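Local structure of mannitol dehydrogenase (Pseudomonas fluorescens, 1LJ8) at residues E399-L405 with L485-K491. The protein probably catalyses the NAD-dependent interconversion of mannitol and fructose, as a long-chain dehydrogenase of the mannitol dehydrogenase family. Numbering follows the deposited sequence.
Sequences ETERAAL and LKHLLKK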
loop_
_atom_site.group_PDB
_atom_site.type_symbol
_atom_site.label_atom_id
_atom_site.label_comp_id
_atom_site.label_asym_id
_atom_site.label_seq_id
_atom_site.Cartn_x
_atom_site.Cartn_y
_atom_site.Cartn_z
ATOM N N GLU A 399 -4.184 4.501 -28.358
ATOM C CA GLU A 399 -5.260 3.509 -28.135
ATOM C C GLU A 399 -5.570 3.382 -26.644
ATOM O O GLU A 399 -4.646 3.151 -25.873
ATOM C CB GLU A 399 -4.801 2.145 -28.675
ATOM C CG GLU A 399 -5.704 0.903 -28.337
ATOM C CD GLU A 399 -7.145 0.946 -28.931
ATOM O OE1 GLU A 399 -8.093 1.572 -28.346
ATOM O OE2 GLU A 399 -7.331 0.337 -30.023
ATOM N N THR A 400 -6.836 3.520 -26.244
ATOM C CA THR A 400 -7.154 3.383 -24.802
ATOM C C THR A 400 -7.816 2.064 -24.435
ATOM O O THR A 400 -8.077 1.817 -23.253
ATOM C CB THR A 400 -8.114 4.502 -24.305
ATOM O OG1 THR A 400 -9.385 4.394 -24.968
ATOM C CG2 THR A 400 -7.501 5.899 -24.565
ATOM N N GLU A 401 -8.078 1.227 -25.428
ATOM C CA GLU A 401 -8.832 0.005 -25.189
ATOM C C GLU A 401 -8.350 -0.917 -24.080
ATOM O O GLU A 401 -9.174 -1.406 -23.295
ATOM C CB GLU A 401 -8.951 -0.811 -26.471
ATOM C CG GLU A 401 -10.230 -1.605 -26.496
ATOM C CD GLU A 401 -11.261 -0.910 -27.376
ATOM O OE1 GLU A 401 -11.065 0.295 -27.706
ATOM O OE2 GLU A 401 -12.251 -1.559 -27.721
ATOM N N ARG A 402 -7.046 -1.194 -24.029
ATOM C CA ARG A 402 -6.568 -2.079 -22.966
ATOM C C ARG A 402 -6.764 -1.448 -21.604
ATOM O O ARG A 402 -7.093 -2.157 -20.643
ATOM C CB ARG A 402 -5.095 -2.410 -23.125
ATOM C CG ARG A 402 -4.739 -3.297 -24.387
ATOM C CD ARG A 402 -3.217 -3.370 -24.530
ATOM N NE ARG A 402 -2.699 -2.093 -25.033
ATOM C CZ ARG A 402 -2.670 -1.738 -26.319
ATOM N NH1 ARG A 402 -3.101 -2.556 -27.290
ATOM N NH2 ARG A 402 -2.277 -0.520 -26.646
ATOM N N ALA A 403 -6.544 -0.135 -21.496
ATOM C CA ALA A 403 -6.700 0.521 -20.181
ATOM C C ALA A 403 -8.174 0.664 -19.830
ATOM O O ALA A 403 -8.575 0.570 -18.656
ATOM C CB ALA A 403 -6.013 1.901 -20.194
ATOM N N ALA A 404 -8.995 0.897 -20.858
ATOM C CA ALA A 404 -10.442 1.008 -20.636
ATOM C C ALA A 404 -10.987 -0.307 -20.117
ATOM O O ALA A 404 -11.924 -0.310 -19.324
ATOM C CB ALA A 404 -11.204 1.414 -21.985
ATOM N N LEU A 405 -10.410 -1.416 -20.551
ATOM C CA LEU A 405 -10.893 -2.734 -20.106
ATOM C C LEU A 405 -10.700 -2.879 -18.596
ATOM O O LEU A 405 -11.520 -3.523 -17.947
ATOM C CB LEU A 405 -10.159 -3.885 -20.862
ATOM C CG LEU A 405 -10.571 -5.313 -20.439
ATOM C CD1 LEU A 405 -12.090 -5.523 -20.770
ATOM C CD2 LEU A 405 -9.708 -6.363 -21.183
ATOM N N LEU A 485 -10.767 -10.933 -23.921
ATOM C CA LEU A 485 -9.317 -10.818 -24.014
ATOM C C LEU A 485 -8.843 -11.344 -25.353
ATOM O O LEU A 485 -7.964 -10.761 -25.950
ATOM C CB LEU A 485 -8.585 -11.591 -22.888
ATOM C CG LEU A 485 -8.632 -10.859 -21.528
ATOM C CD1 LEU A 485 -7.988 -11.740 -20.446
ATOM C CD2 LEU A 485 -7.911 -9.517 -21.613
ATOM N N LYS A 486 -9.375 -12.482 -25.795
ATOM C CA LYS A 486 -8.947 -12.978 -27.106
ATOM C C LYS A 486 -9.192 -11.934 -28.176
ATOM O O LYS A 486 -8.309 -11.653 -28.985
ATOM C CB LYS A 486 -9.702 -14.256 -27.487
ATOM C CG LYS A 486 -9.306 -15.455 -26.665
ATOM C CD LYS A 486 -10.245 -16.623 -26.925
ATOM C CE LYS A 486 -9.669 -17.923 -26.421
ATOM N NZ LYS A 486 -10.669 -19.055 -26.575
ATOM N N HIS A 487 -10.375 -11.333 -28.194
ATOM C CA HIS A 487 -10.621 -10.332 -29.251
ATOM C C HIS A 487 -9.658 -9.153 -29.141
ATOM O O HIS A 487 -9.088 -8.684 -30.140
ATOM C CB HIS A 487 -12.077 -9.835 -29.190
ATOM C CG HIS A 487 -13.088 -10.880 -29.585
ATOM N ND1 HIS A 487 -14.443 -10.733 -29.370
ATOM C CD2 HIS A 487 -12.936 -12.081 -30.189
ATOM C CE1 HIS A 487 -15.082 -11.797 -29.825
ATOM N NE2 HIS A 487 -14.190 -12.630 -30.327
ATOM N N LEU A 488 -9.450 -8.676 -27.914
ATOM C CA LEU A 488 -8.599 -7.529 -27.696
ATOM C C LEU A 488 -7.158 -7.740 -28.116
ATOM O O LEU A 488 -6.535 -6.839 -28.709
ATOM C CB LEU A 488 -8.666 -7.112 -26.208
ATOM C CG LEU A 488 -7.708 -5.985 -25.767
ATOM C CD1 LEU A 488 -8.131 -4.698 -26.445
ATOM C CD2 LEU A 488 -7.736 -5.813 -24.244
ATOM N N LEU A 489 -6.637 -8.922 -27.816
ATOM C CA LEU A 489 -5.250 -9.237 -28.097
ATOM C C LEU A 489 -4.942 -9.317 -29.583
ATOM O O LEU A 489 -3.777 -9.441 -29.972
ATOM C CB LEU A 489 -4.835 -10.517 -27.345
ATOM C CG LEU A 489 -4.754 -10.189 -25.829
ATOM C CD1 LEU A 489 -4.672 -11.466 -24.995
ATOM C CD2 LEU A 489 -3.569 -9.262 -25.542
ATOM N N LYS A 490 -5.983 -9.208 -30.399
ATOM C CA LYS A 490 -5.826 -9.232 -31.859
ATOM C C LYS A 490 -5.905 -7.835 -32.502
ATOM O O LYS A 490 -5.660 -7.695 -33.696
ATOM C CB LYS A 490 -6.850 -10.180 -32.460
ATOM C CG LYS A 490 -6.653 -11.614 -32.006
ATOM C CD LYS A 490 -5.398 -12.180 -32.609
ATOM C CE LYS A 490 -5.326 -13.680 -32.454
ATOM N NZ LYS A 490 -4.190 -14.293 -33.243
ATOM N N LYS A 491 -6.219 -6.799 -31.721
ATOM C CA LYS A 491 -6.250 -5.425 -32.253
ATOM C C LYS A 491 -4.799 -5.032 -32.563
ATOM O O LYS A 491 -3.875 -5.510 -31.906
ATOM C CB LYS A 491 -6.802 -4.436 -31.217
ATOM C CG LYS A 491 -8.307 -4.157 -31.304
ATOM C CD LYS A 491 -8.610 -2.795 -30.657
ATOM C CE LYS A 491 -9.977 -2.250 -31.045
ATOM N NZ LYS A 491 -10.129 -0.839 -30.563
#
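Leu488 reaching into the first turn of helix 401-413, with Lys491 bridging Glu399 and Glu401 beside it, makes a leucine-centred helix-helix contact edged by a salt-bridge network, in the all-helical region remote from the bound NAD. The two methyls of Leu488 divide the work: CD1 lies 3.7 Å from Glu401 CG, while CD2 approaches both Arg402 CG and, at 3.7 Å, Leu405 CD2. Because CG of Leu488 stands opposite the backbone N (chi1 174°), the fork is carried out between these three side chains. Leu405 extends the apolar patch by one helical turn, its CD2 also meeting Leu485 CD2 at 3.7 Å, and Tyr330 of helix 325-339 packs on Leu405 and Leu488. Helix 401-413 belongs to the C-terminal domain of mannitol dehydrogenases, whose sequence family is grouped with that of 6-phosphogluconate dehydrogenase, consistent with a shared fold, and the contact joins its start to the end of the long helix 463-488. A type I turn from Leu488 to Lys491 brings the lysine round to the acidic pair. Its long, extended chain delivers NZ to Glu399 OE2 at 3.1 Å, on the syn side of the carboxylate though 26° out of its plane, with a weak bond to Glu401 OE1 at 3.2 Å. Glu401 OE1 also forms a salt bridge with Arg471, and the two cations together would probably stabilise the negative charge of Glu401. Glu399, bent at chi2 (63°), turns its other oxygen back on its own segment: OE1 accepts a capping bond from Glu401 N at 2.9 Å, met from above the carboxylate plane.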